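Local structure of tripeptidase (Staphylococcus aureus subsp. aureus, 3RZA) at residues 126-131 and 370-375; 186-191 and 360-365; 204-209 and 264-269; 221-226 and 258-263. The protein probably acts as a metal-dependent tripeptidase of the M20 peptidase family, removing residues from short peptides at a two-metal centre. All blocks are in the same frame, centred on the assembly; numbering follows the deposited sequence.

Interaction 1. Residues 126-131 and 370-375. With ZN (zinc ion), chain C; CA (calcium ion), chain D.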
# COMPACT_ATOMS: atom_id res chain seq x y z
N LEU A 126 -24.80 2.31 15.76
CA LEU A 126 -26.12 2.72 16.30
C LEU A 126 -26.52 4.07 15.72
O LEU A 126 -27.69 4.28 15.38
CB LEU A 126 -26.09 2.80 17.85
CG LEU A 126 -27.36 3.14 18.63
CD1 LEU A 126 -28.54 2.26 18.21
CD2 LEU A 126 -27.12 2.99 20.15
N GLY A 127 -25.57 4.98 15.60
CA GLY A 127 -25.89 6.36 15.31
C GLY A 127 -26.41 7.15 16.50
O GLY A 127 -27.06 8.19 16.32
N ALA A 128 -26.06 6.73 17.73
CA ALA A 128 -26.17 7.62 18.91
C ALA A 128 -25.40 8.91 18.69
O ALA A 128 -25.84 9.98 19.07
CB ALA A 128 -25.69 6.92 20.16
N ASP A 129 -24.23 8.76 18.09
CA ASP A 129 -23.51 9.84 17.48
C ASP A 129 -24.12 10.14 16.07
O ASP A 129 -23.80 9.42 15.09
CB ASP A 129 -22.06 9.48 17.38
CG ASP A 129 -21.23 10.58 16.80
OD1 ASP A 129 -21.66 11.73 16.73
OD2 ASP A 129 -20.09 10.28 16.41
N ASP A 130 -24.98 11.16 15.91
CA ASP A 130 -25.33 12.20 16.90
C ASP A 130 -26.85 12.33 17.11
O ASP A 130 -27.35 13.36 17.57
CB ASP A 130 -24.70 13.52 16.47
CG ASP A 130 -24.67 14.58 17.59
OD1 ASP A 130 -24.61 14.18 18.78
OD2 ASP A 130 -24.76 15.81 17.27
N LYS A 131 -27.58 11.24 16.85
CA LYS A 131 -29.02 11.27 16.93
C LYS A 131 -29.55 11.31 18.40
O LYS A 131 -30.69 11.67 18.61
CB LYS A 131 -29.62 10.10 16.12
CG LYS A 131 -29.27 10.23 14.61
CD LYS A 131 -29.59 9.03 13.78
CE LYS A 131 -29.64 9.41 12.30
NZ LYS A 131 -29.75 8.26 11.34
N GLU A 370 -21.18 0.35 19.02
CA GLU A 370 -21.66 1.63 19.57
C GLU A 370 -22.86 1.40 20.43
O GLU A 370 -23.72 0.61 20.07
CB GLU A 370 -22.02 2.63 18.48
CG GLU A 370 -22.51 4.01 19.00
CD GLU A 370 -22.86 4.98 17.89
OE1 GLU A 370 -22.80 4.57 16.71
OE2 GLU A 370 -23.21 6.13 18.20
N ARG A 371 -22.91 2.10 21.56
CA ARG A 371 -24.07 2.00 22.45
C ARG A 371 -24.38 3.30 23.12
O ARG A 371 -23.51 4.17 23.23
CB ARG A 371 -23.85 0.90 23.50
CG ARG A 371 -22.72 1.18 24.49
CD ARG A 371 -22.50 0.03 25.46
NE ARG A 371 -21.64 0.47 26.57
CZ ARG A 371 -21.37 -0.23 27.68
NH1 ARG A 371 -21.85 -1.46 27.88
NH2 ARG A 371 -20.59 0.33 28.61
N MSE A 372 -25.63 3.42 23.59
CA MSE A 372 -26.11 4.63 24.28
C MSE A 372 -26.70 4.22 25.62
O MSE A 372 -27.66 3.44 25.64
CB MSE A 372 -27.16 5.34 23.43
CG MSE A 372 -27.60 6.69 23.95
SE MSE A 372 -26.19 7.99 24.05
CE MSE A 372 -27.01 9.27 25.23
N PRO A 373 -26.15 4.75 26.74
CA PRO A 373 -26.85 4.51 28.01
C PRO A 373 -28.16 5.29 28.07
O PRO A 373 -28.18 6.48 27.75
CB PRO A 373 -25.85 5.01 29.07
CG PRO A 373 -24.62 5.46 28.30
CD PRO A 373 -24.99 5.66 26.92
N ILE A 374 -29.24 4.61 28.47
CA ILE A 374 -30.56 5.24 28.60
C ILE A 374 -30.50 6.35 29.67
O ILE A 374 -31.05 7.42 29.46
CB ILE A 374 -31.70 4.20 28.95
CG1 ILE A 374 -31.94 3.21 27.80
CG2 ILE A 374 -33.03 4.89 29.28
CD1 ILE A 374 -32.61 1.85 28.27
N LYS A 375 -29.80 6.11 30.77
CA LYS A 375 -29.67 7.11 31.84
C LYS A 375 -28.99 8.40 31.31
O LYS A 375 -29.39 9.51 31.68
CB LYS A 375 -28.91 6.55 33.05
CG LYS A 375 -28.75 7.53 34.23
CD LYS A 375 -28.12 6.88 35.42
CE LYS A 375 -28.01 7.84 36.56
NZ LYS A 375 -27.30 7.20 37.72
ZN ZN C . -20.85 13.56 16.20
CA CA D . -18.84 10.90 14.87
O HOH W 1 -18.81 13.24 15.90

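Interaction 2. Residues 186-191 and 360-365. With ZN (zinc ion), chain C.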
# COMPACT_ATOMS: atom_id res chain seq x y z
N ASP A 186 -22.53 17.20 21.12
CA ASP A 186 -21.74 16.27 20.30
C ASP A 186 -20.28 16.03 20.81
O ASP A 186 -19.36 15.95 20.01
CB ASP A 186 -21.71 16.80 18.83
CG ASP A 186 -21.16 15.78 17.83
OD1 ASP A 186 -21.39 14.57 18.01
OD2 ASP A 186 -20.50 16.19 16.84
N ALA A 187 -20.09 15.87 22.12
CA ALA A 187 -18.77 15.53 22.71
C ALA A 187 -18.74 14.08 23.21
O ALA A 187 -19.73 13.60 23.78
CB ALA A 187 -18.45 16.48 23.85
N SER A 188 -17.63 13.37 22.96
CA SER A 188 -17.36 12.06 23.58
C SER A 188 -16.89 12.27 25.01
O SER A 188 -15.70 12.30 25.29
CB SER A 188 -16.31 11.27 22.78
OG SER A 188 -16.77 10.98 21.47
N ALA A 189 -17.84 12.48 25.89
CA ALA A 189 -17.58 12.72 27.30
C ALA A 189 -18.88 12.45 28.05
O ALA A 189 -19.95 12.42 27.47
CB ALA A 189 -17.10 14.18 27.54
N ASP A 190 -18.76 12.22 29.35
CA ASP A 190 -19.91 11.97 30.19
C ASP A 190 -20.88 13.17 30.13
O ASP A 190 -20.44 14.34 29.98
CB ASP A 190 -19.48 11.76 31.65
CG ASP A 190 -18.56 10.53 31.86
OD1 ASP A 190 -18.43 9.65 30.97
OD2 ASP A 190 -17.95 10.47 32.95
N VAL A 191 -22.18 12.90 30.25
CA VAL A 191 -23.16 13.99 30.36
C VAL A 191 -22.86 14.83 31.64
O VAL A 191 -22.61 14.27 32.72
CB VAL A 191 -24.62 13.49 30.35
CG1 VAL A 191 -25.61 14.67 30.40
CG2 VAL A 191 -24.88 12.62 29.09
N VAL A 360 -22.27 13.94 25.39
CA VAL A 360 -23.47 13.19 25.04
C VAL A 360 -23.55 11.83 25.81
O VAL A 360 -24.64 11.25 25.94
CB VAL A 360 -23.55 12.96 23.50
CG1 VAL A 360 -24.82 12.16 23.10
CG2 VAL A 360 -23.55 14.30 22.77
N GLY A 361 -22.40 11.30 26.27
CA GLY A 361 -22.36 10.00 26.95
C GLY A 361 -22.49 8.77 26.03
O GLY A 361 -22.55 7.64 26.53
N TYR A 362 -22.48 8.97 24.71
CA TYR A 362 -22.46 7.84 23.76
C TYR A 362 -21.10 7.14 23.86
O TYR A 362 -20.11 7.72 24.34
CB TYR A 362 -22.83 8.25 22.31
CG TYR A 362 -22.19 9.54 21.74
CD1 TYR A 362 -20.83 9.84 21.91
CD2 TYR A 362 -22.94 10.41 20.96
CE1 TYR A 362 -20.26 10.99 21.37
CE2 TYR A 362 -22.36 11.58 20.40
CZ TYR A 362 -21.01 11.84 20.62
OH TYR A 362 -20.39 12.97 20.08
N GLU A 363 -21.07 5.86 23.49
CA GLU A 363 -19.89 5.02 23.72
C GLU A 363 -19.57 4.14 22.52
O GLU A 363 -20.49 3.72 21.81
CB GLU A 363 -20.13 4.15 24.94
CG GLU A 363 -20.03 4.92 26.28
CD GLU A 363 -20.22 4.00 27.48
OE1 GLU A 363 -20.71 2.87 27.28
OE2 GLU A 363 -19.88 4.42 28.62
N LYS A 364 -18.27 3.88 22.33
CA LYS A 364 -17.76 3.06 21.22
C LYS A 364 -18.28 3.55 19.87
O LYS A 364 -18.67 2.74 18.99
CB LYS A 364 -18.09 1.58 21.45
CG LYS A 364 -17.56 1.02 22.77
CD LYS A 364 -17.07 -0.43 22.58
CE LYS A 364 -16.51 -1.00 23.87
NZ LYS A 364 -17.61 -1.29 24.80
N ILE A 365 -18.28 4.88 19.70
CA ILE A 365 -18.83 5.50 18.49
C ILE A 365 -17.95 5.16 17.28
O ILE A 365 -16.80 4.81 17.45
CB ILE A 365 -19.05 7.06 18.63
CG1 ILE A 365 -17.71 7.83 18.82
CG2 ILE A 365 -20.01 7.35 19.80
CD1 ILE A 365 -17.86 9.37 18.80
ZN ZN C . -20.85 13.56 16.20
O HOH W 2 -17.49 12.56 18.93
O HOH W 1 -18.81 13.24 15.90

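Interaction 3. Residues 204-209 and 264-269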
# COMPACT_ATOMS: atom_id res chain seq x y z
N ILE A 204 -1.18 16.44 6.54
CA ILE A 204 0.07 16.60 5.78
C ILE A 204 0.26 15.32 4.96
O ILE A 204 0.20 14.21 5.50
CB ILE A 204 1.31 16.93 6.68
CG1 ILE A 204 2.61 16.93 5.85
CG2 ILE A 204 1.42 15.97 7.83
CD1 ILE A 204 3.76 17.71 6.50
N SER A 205 0.42 15.49 3.66
CA SER A 205 0.74 14.37 2.79
C SER A 205 2.06 14.62 2.06
O SER A 205 2.38 15.76 1.73
CB SER A 205 -0.39 14.16 1.80
OG SER A 205 -1.59 13.86 2.49
N ALA A 206 2.82 13.55 1.83
CA ALA A 206 4.11 13.62 1.18
C ALA A 206 4.22 12.53 0.09
O ALA A 206 3.94 11.35 0.35
CB ALA A 206 5.22 13.47 2.22
N LYS A 207 4.52 12.95 -1.14
CA LYS A 207 4.95 12.04 -2.22
C LYS A 207 6.46 12.09 -2.30
O LYS A 207 7.02 13.16 -2.63
CB LYS A 207 4.32 12.44 -3.53
CG LYS A 207 4.80 11.63 -4.76
CD LYS A 207 3.90 11.90 -5.91
CE LYS A 207 4.54 11.56 -7.22
NZ LYS A 207 3.66 12.04 -8.32
N ILE A 208 7.11 10.96 -1.99
CA ILE A 208 8.57 10.86 -2.00
C ILE A 208 8.95 10.13 -3.29
O ILE A 208 8.50 9.00 -3.51
CB ILE A 208 9.11 10.08 -0.76
CG1 ILE A 208 8.62 10.69 0.58
CG2 ILE A 208 10.63 10.04 -0.79
CD1 ILE A 208 9.01 12.13 0.79
N ILE A 209 9.75 10.78 -4.13
CA ILE A 209 10.25 10.18 -5.38
C ILE A 209 11.74 9.85 -5.26
O ILE A 209 12.54 10.69 -4.81
CB ILE A 209 10.06 11.14 -6.57
CG1 ILE A 209 8.57 11.47 -6.79
CG2 ILE A 209 10.68 10.57 -7.86
CD1 ILE A 209 7.73 10.28 -7.14
N VAL A 264 6.88 6.60 -2.92
CA VAL A 264 6.14 6.34 -1.70
C VAL A 264 5.17 7.48 -1.46
O VAL A 264 5.56 8.66 -1.57
CB VAL A 264 7.10 6.23 -0.50
CG1 VAL A 264 6.34 6.23 0.81
CG2 VAL A 264 7.93 4.97 -0.62
N ILE A 265 3.93 7.15 -1.11
CA ILE A 265 2.93 8.13 -0.68
C ILE A 265 2.73 7.95 0.80
O ILE A 265 2.50 6.82 1.25
CB ILE A 265 1.56 7.91 -1.38
CG1 ILE A 265 1.70 7.95 -2.91
CG2 ILE A 265 0.53 8.94 -0.88
CD1 ILE A 265 2.21 9.26 -3.49
N LEU A 266 2.93 9.05 1.55
CA LEU A 266 2.67 9.11 3.00
C LEU A 266 1.45 9.98 3.21
O LEU A 266 1.34 11.02 2.58
CB LEU A 266 3.83 9.78 3.75
CG LEU A 266 5.21 9.14 3.78
CD1 LEU A 266 5.10 7.74 4.28
CD2 LEU A 266 5.88 9.19 2.43
N GLU A 267 0.58 9.59 4.14
CA GLU A 267 -0.53 10.47 4.62
C GLU A 267 -0.50 10.56 6.13
O GLU A 267 -0.57 9.53 6.82
CB GLU A 267 -1.89 9.97 4.15
CG GLU A 267 -1.99 9.87 2.62
CD GLU A 267 -3.38 9.46 2.13
OE1 GLU A 267 -4.39 10.02 2.62
OE2 GLU A 267 -3.44 8.56 1.28
N ALA A 268 -0.41 11.80 6.62
CA ALA A 268 -0.16 12.08 8.02
C ALA A 268 -1.12 13.16 8.53
O ALA A 268 -1.86 13.77 7.75
CB ALA A 268 1.30 12.53 8.22
N GLU A 269 -1.13 13.35 9.84
CA GLU A 269 -1.79 14.51 10.46
C GLU A 269 -1.00 15.07 11.62
O GLU A 269 -0.07 14.42 12.10
CB GLU A 269 -3.19 14.14 10.97
CG GLU A 269 -3.21 13.00 11.97
CD GLU A 269 -4.27 13.15 13.00
OE1 GLU A 269 -5.47 13.02 12.64
OE2 GLU A 269 -3.92 13.41 14.18
O HOH W 3 -2.84 13.53 5.05

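Interaction 4. Residues 221-226 and 258-263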
# COMPACT_ATOMS: atom_id res chain seq x y z
N GLY A 221 20.21 3.37 -8.32
CA GLY A 221 18.93 3.94 -7.91
C GLY A 221 18.99 4.67 -6.59
O GLY A 221 20.06 4.88 -6.01
N VAL A 222 17.82 5.12 -6.17
CA VAL A 222 17.59 5.81 -4.90
C VAL A 222 16.24 5.30 -4.42
O VAL A 222 15.23 5.46 -5.12
CB VAL A 222 17.57 7.36 -5.10
CG1 VAL A 222 17.32 8.07 -3.78
CG2 VAL A 222 18.89 7.87 -5.72
N SER A 223 16.21 4.61 -3.27
CA SER A 223 14.98 4.02 -2.76
C SER A 223 14.12 5.10 -2.09
O SER A 223 14.58 5.72 -1.14
CB SER A 223 15.25 2.93 -1.76
OG SER A 223 14.02 2.37 -1.34
N ALA A 224 12.89 5.30 -2.58
CA ALA A 224 11.90 6.15 -1.90
C ALA A 224 11.43 5.55 -0.56
O ALA A 224 11.06 6.30 0.33
CB ALA A 224 10.68 6.43 -2.83
N ILE A 225 11.44 4.22 -0.43
CA ILE A 225 11.12 3.55 0.86
C ILE A 225 12.15 3.91 1.94
O ILE A 225 11.77 4.40 3.02
CB ILE A 225 10.97 2.03 0.73
CG1 ILE A 225 9.69 1.69 -0.03
CG2 ILE A 225 10.99 1.35 2.11
CD1 ILE A 225 9.61 0.19 -0.48
N ASN A 226 13.45 3.75 1.61
CA ASN A 226 14.53 4.14 2.55
C ASN A 226 14.45 5.61 2.94
O ASN A 226 14.59 5.93 4.10
CB ASN A 226 15.93 3.84 1.99
CG ASN A 226 16.18 2.36 1.78
OD1 ASN A 226 15.27 1.53 1.92
ND2 ASN A 226 17.40 2.01 1.44
N ASN A 258 12.61 -7.11 -6.35
CA ASN A 258 13.80 -6.99 -7.21
C ASN A 258 13.99 -5.62 -7.90
O ASN A 258 14.91 -5.49 -8.74
CB ASN A 258 13.82 -8.12 -8.27
CG ASN A 258 12.72 -7.98 -9.32
OD1 ASN A 258 11.63 -7.48 -9.04
ND2 ASN A 258 13.00 -8.45 -10.53
N ILE A 259 13.18 -4.63 -7.53
CA ILE A 259 13.26 -3.26 -8.07
C ILE A 259 13.46 -2.27 -6.92
O ILE A 259 12.74 -2.35 -5.93
CB ILE A 259 11.95 -2.92 -8.86
CG1 ILE A 259 11.81 -3.84 -10.08
CG2 ILE A 259 11.92 -1.45 -9.29
CD1 ILE A 259 12.97 -3.76 -11.09
N VAL A 260 14.43 -1.36 -7.05
CA VAL A 260 14.56 -0.24 -6.11
C VAL A 260 13.29 0.63 -6.26
O VAL A 260 12.96 1.05 -7.38
CB VAL A 260 15.88 0.60 -6.33
CG1 VAL A 260 15.95 1.80 -5.35
CG2 VAL A 260 17.12 -0.26 -6.16
N ALA A 261 12.55 0.82 -5.15
CA ALA A 261 11.26 1.52 -5.15
C ALA A 261 11.45 3.00 -5.42
O ALA A 261 12.20 3.66 -4.71
CB ALA A 261 10.54 1.33 -3.78
N ASP A 262 10.78 3.53 -6.44
CA ASP A 262 10.95 4.96 -6.81
C ASP A 262 9.81 5.89 -6.36
O ASP A 262 9.85 7.09 -6.71
CB ASP A 262 11.23 5.11 -8.31
CG ASP A 262 10.02 4.81 -9.19
OD1 ASP A 262 9.02 4.27 -8.70
OD2 ASP A 262 10.11 5.07 -10.41
N GLU A 263 8.83 5.38 -5.61
CA GLU A 263 7.72 6.19 -5.13
C GLU A 263 7.10 5.67 -3.85
O GLU A 263 6.75 4.50 -3.76
CB GLU A 263 6.62 6.31 -6.18
CG GLU A 263 5.37 7.10 -5.72
CD GLU A 263 4.47 7.55 -6.86
OE1 GLU A 263 4.82 7.34 -8.01
OE2 GLU A 263 3.39 8.13 -6.60
O HOH W 4 13.68 -0.02 -2.45

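Interaction 1. Residues 126-131 and 370-375
Glu370 reaches the turn at Leu126 to Asp129 because its side chain is fully stretched: CG stands opposite the backbone N (chi1 -179°), chi2 continues the line at 180°, and the carboxylate arrives at the start of helix 128-147. There its two oxygens divide the work. Glu370 OE1 takes two amide hydrogens from the same face of the carboxylate, both from well above its plane: Gly127 N at 3.0 Å and, more bent, Leu126 N at 3.2 Å. Glu370 OE2 takes one, from Asp129 N at 2.8 Å, in a nearly straight bond. Ala128 N comes close to OE2 too, but at an angle too poor for a bond. Three N-H groups thus hold the buried carboxylate, and these amides of the turn and the helix start would be expected to stabilise its negative charge.

Through Asp129 this grip reaches the metal centre, presumably the active site. Asp129 OD1 binds the zinc ion at 2.1 Å and OD2 binds the calcium ion, also at 2.1 Å, with a water between the two metals; the cis peptide that follows Asp129 recurs at this bridging aspartate in M20 relatives. Glu370 therefore acts as a second-shell residue, fixing the backbone of the metal bridge. Beside it the contact is oily: Met372, present as selenomethionine, lays CB against Ala128 CB at 3.9 Å and Leu126 CD2 at 4.0 Å.

Phe30 of helix 23-34 packs on Leu126 and Ala128, Ile118 of strand 117-119 touches Leu126 and Met372, and strand 371-373 pairs with that strand before helix 374-393 begins.

Interaction 2. Residues 186-191 and 360-365
The zinc site of this M20-type peptidase is flanked by Tyr362, whose hydroxyl donates a hydrogen bond to the ligand Asp186: Tyr362 OH to Asp186 OD1 is 2.8 Å. The oxygen lies at the ring's edge, in its plane, whereas the hydroxyl comes to the carboxylate from above, and the two flat groups stand 78° apart. Asp186 OD1 also carries the main zinc bond, 2.1 Å long; OD2 sits farther from the metal, at 2.7 Å, with Glu162 nearby. His98 and Asp129 supply the other protein ligands. With chi1 at 45°, the tyrosine ring is tucked between its own backbone N and carbonyl carbon, which points the hydroxyl toward Asp186, at the start of strand 186-187; Val360 CB sits 3.5 Å above one face of the Tyr362 ring, offset toward the rim.

The chain then makes an inverse gamma turn centred on Ser188, and the loop leaving strand 355-359 docks there by its backbone. Val360 N gives a nearly straight bond to Ala187 O, 3.0 Å, in the carbonyl plane; Gly361 N gives a more bent one to Ala189 O at 2.9 Å. Ser188 OG approaches the ring at its edge, near CE1, and touches Ile365 CD1 at 3.3 Å. A water links OG to Tyr362 OH, donating to the latter. Val191 CG2 rests on Val360 O at 3.4 Å, and the Val191 side chain also touches Leu379 and Gln383 of helix 374-393.

Interaction 3. Residues 204-209 and 264-269
Ile208 and Val264 stand across from each other on the buried side of an antiparallel pair, CB to CB at 4.4 Å. Ile208 turns CG1 away from its own carbonyl carbon (chi1 -55°), and there, in the modelled conformer of the leucine, CD2 of Leu266 crosses it at a slant. Next along this face Ala206 and Leu266 meet CB to CB at 4.2 Å. Ile204 and Ala268 complete the row: in the conformer described, CG2 of Ile204 lies 3.5 Å from Ala268 CB, but the isoleucine has a second conformer, so the tightness is doubtful.

The other face carries Ser205 and Glu267, then Lys207 and Ile265. Lys207 runs out extended, its aliphatic part passing obliquely over Ile265, with Lys207 CG 3.7 Å from Ile265 CD1. Ser205 OG shares a water with Ala268 O, to which the water donates, and Glu267 packs on Thr257 of the second subunit.

Both faces hang on a regular ladder. The hydrogen-bonded pairs Ile204-Ala268, Ala206-Leu266 and Ile208-Val264 give two bonds each; Leu266 N to Ala206 O, 2.8 Å, is almost straight, whereas Ile204 N reaches Ala268 O from well above the carbonyl plane. Strand 299-312 continues the sheet beyond 204-209, and strand 244-253 beyond 264-269.

The chemistry divides the two faces: the apolar row is buried beneath helices 275-295 and 224-234, with Met285 and Phe289 among its cover, while the face that mixes serine, lysine and glutamate with Ile265 stays partly exposed.

Interaction 4. Residues 221-226 and 258-263
Ser223 meets the 258-263 loop first through CB, which lies 3.8 Å from Val260 CG1; that methyl also sits 3.5 Å from Ser223 N and so covers the backbone just before helix 224-234. From CB the chain goes one step further, to OG, set opposite the backbone N (chi1 -178°) and turned back over the helix start. There Ser223 OG caps the helix: it accepts weak bonds from Ile225 N and Asn226 N, the second nearly straight, although both are 3.3 Å long. Ser223 OG gives its own hydrogen to a water at 2.7 Å, which also accepts from Ala261 N. The serine N-cap is thereby tied to the loop by one bridging water.

A direct bond runs alongside. Ala224 N, in the first turn, donates to Ala261 O at 2.8 Å, slightly tilted from the carbonyl plane, so the loop carbonyl takes up a helix-start amide. Ala261 CB meanwhile packs on Ile225 CD1 at 3.6 Å, and Ala224 CB lies against the Asp262-Glu263 peptide, 3.5 Å from Glu263 N.

The loop links strand 244-253 to strand 263-272, and backbone bonds join Val260 to Ala213 and Asp262 to Gly210. The second subunit also reaches the contact, its Asn247 bonding Ile259 O and its Gly249 packing on Ile225, while Ala224 touches Ile208 of strand 194-209 and Val264 of strand 263-272.

The four contacts form two clusters. Interactions 1 and 2, with centres about 8 Å apart, wrap the same metal centre: Asp129 and Asp186 share the zinc, and Arg371 makes a salt bridge to Glu363. Interactions 3 and 4, with centres about 15 Å apart, touch where Ala224 meets Ile208 and Val264. Interaction 1 is about 47 Å from interaction 4, centre to centre. Along the chain, 221-226 and 258-263 fall between 204-209 and 264-269, all of them between 186-191 and 360-365, which in turn lie between 126-131 and 370-375. This fits the M20 plan of a catalytic domain with a smaller inserted domain, which here contacts the second subunit.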